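Local coordinates for putative glycosyl hydrolase (Bacteroides thetaiotaomicron VPI-5482, PDB 3K11) that probably hydrolyses glycosidic bonds, resembling the family 88 glycosyl hydrolases, at the interface of chains A and B. Sequence-based numbering; all coordinates share one arbitrary frame. Chains: chain A/B, Putative glycosyl hydrolase.

The interface of chains A and B. Residues chain A 194-195, 253, 255-256; chain B 348-349, 427-429, 442.
A:Gln195 and B:Gln427 meet through matching bends: in each the CG lies anti to the carbonyl carbon and the chain folds at its second torsion, chi2 -71° in A:Gln195 and -75° in B:Gln427. The two carboxamides meet with their planes 60° apart, and the N-H of one finds the oxygen of the other. A:Gln195 NE2 donates to B:Gln427 OE1 at 3.1 Å in a nearly straight bond that keeps to the donor's amide plane. The same nitrogen gives a second bond, 2.9 Å to the backbone O of B:Tyr428, but here the donor stands well above the acceptor's carbonyl plane, away from a lone pair. Two bonds in different directions grip one amide nitrogen and fix the turn of the whole group, a compact instance of a carboxamide reading a main-chain and a side-chain acceptor together.

Its flanks are packed as well. B:Ile348, on helix 347-362, comes tip to tip, with CD1 3.7 Å from A:Gln195 CD, while the B:Tyr429 side chain crosses obliquely, its ring only modestly inclined to the amide plane, CE1 being 3.5 Å from A:Gln195 OE1. An alanine in place of A:Gln195 would probably leave B:Tyr428 O and B:Gln427 OE1 without their shared donor and open a gap between B:Ile348 and B:Tyr429.

Beyond the isoleucine tip, A:Val253 CG1 and the A:Ser255 hydroxyl border CD1, and A:Ser256 OG rests against CB. A:Pro194, which follows a cis peptide bond, lays CB and CG against the B:Gln427 amide. The structure alone does not show whether this patch, part of a contact that is not an exact two-fold, persists in solution. At its far side the B:Tyr429 phenol OH donates to A:Pro194 O at 2.5 Å, a short bond lying in the carbonyl plane on a lone pair, with that oxygen at the edge of the tyrosine ring.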
# COMPACT_ATOMS: atom_id res chain seq x y z
N PRO A 194 -7.02 21.19 18.44
CA PRO A 194 -8.42 21.56 18.11
C PRO A 194 -9.47 21.01 19.05
O PRO A 194 -10.66 21.30 18.85
CB PRO A 194 -8.59 20.97 16.71
CG PRO A 194 -7.71 19.77 16.71
CD PRO A 194 -6.49 20.18 17.51
N GLN A 195 -9.05 20.22 20.03
CA GLN A 195 -9.92 19.59 20.99
C GLN A 195 -9.22 19.69 22.35
O GLN A 195 -8.00 19.94 22.43
CB GLN A 195 -10.11 18.11 20.68
CG GLN A 195 -10.77 17.80 19.31
CD GLN A 195 -12.26 18.15 19.22
OE1 GLN A 195 -12.93 18.40 20.25
NE2 GLN A 195 -12.80 18.16 17.98
N VAL A 253 -6.27 12.63 20.72
CA VAL A 253 -7.23 13.34 21.57
C VAL A 253 -7.63 12.44 22.72
O VAL A 253 -8.15 11.34 22.54
CB VAL A 253 -8.49 13.77 20.77
CG1 VAL A 253 -9.53 14.45 21.70
CG2 VAL A 253 -8.04 14.76 19.62
N SER A 255 -9.98 12.22 24.94
CA SER A 255 -11.35 11.71 25.10
C SER A 255 -11.78 10.67 24.09
O SER A 255 -12.77 9.94 24.31
CB SER A 255 -12.36 12.82 25.07
OG SER A 255 -12.51 13.41 23.78
N SER A 256 -11.10 10.62 22.96
CA SER A 256 -11.54 9.74 21.88
C SER A 256 -11.32 8.26 22.19
O SER A 256 -10.27 7.88 22.68
CB SER A 256 -10.89 10.09 20.53
OG SER A 256 -11.35 11.34 20.02
N ILE B 348 -15.42 12.72 17.57
CA ILE B 348 -14.26 13.52 17.21
C ILE B 348 -13.44 12.75 16.17
O ILE B 348 -12.98 13.29 15.12
CB ILE B 348 -13.37 13.85 18.44
CG1 ILE B 348 -14.06 14.84 19.39
CG2 ILE B 348 -12.04 14.43 17.97
CD1 ILE B 348 -13.41 15.01 20.79
N ALA B 349 -13.29 11.45 16.40
CA ALA B 349 -12.50 10.62 15.50
C ALA B 349 -13.13 10.37 14.14
O ALA B 349 -12.44 10.37 13.13
CB ALA B 349 -12.13 9.27 16.17
N GLN B 427 -13.66 19.76 12.24
CA GLN B 427 -13.62 19.18 13.57
C GLN B 427 -15.00 19.05 14.14
O GLN B 427 -15.83 19.93 13.96
CB GLN B 427 -12.72 19.99 14.49
CG GLN B 427 -11.23 19.89 14.13
CD GLN B 427 -10.58 18.56 14.53
OE1 GLN B 427 -11.12 17.85 15.38
NE2 GLN B 427 -9.38 18.28 14.01
N TYR B 428 -15.25 17.94 14.84
CA TYR B 428 -16.54 17.70 15.47
C TYR B 428 -16.55 18.12 16.92
O TYR B 428 -15.69 17.70 17.69
CB TYR B 428 -16.97 16.23 15.31
CG TYR B 428 -17.83 16.04 14.09
CD1 TYR B 428 -17.36 16.35 12.81
CD2 TYR B 428 -19.14 15.60 14.19
CE1 TYR B 428 -18.17 16.24 11.69
CE2 TYR B 428 -19.96 15.48 13.08
CZ TYR B 428 -19.47 15.82 11.80
OH TYR B 428 -20.28 15.70 10.66
N TYR B 429 -17.57 18.91 17.30
CA TYR B 429 -17.72 19.40 18.67
C TYR B 429 -19.10 18.98 19.18
O TYR B 429 -20.06 19.06 18.47
CB TYR B 429 -17.55 20.94 18.73
CG TYR B 429 -16.15 21.33 18.30
CD1 TYR B 429 -15.08 21.21 19.18
CD2 TYR B 429 -15.90 21.75 17.02
CE1 TYR B 429 -13.79 21.50 18.78
CE2 TYR B 429 -14.61 22.05 16.61
CZ TYR B 429 -13.56 21.90 17.49
OH TYR B 429 -12.26 22.18 17.08
N VAL B 442 -10.62 24.82 22.56
CA VAL B 442 -11.88 24.56 23.24
C VAL B 442 -11.78 25.10 24.69
O VAL B 442 -10.83 24.77 25.44
CB VAL B 442 -12.19 23.07 23.25
CG1 VAL B 442 -13.48 22.77 23.98
CG2 VAL B 442 -12.26 22.57 21.83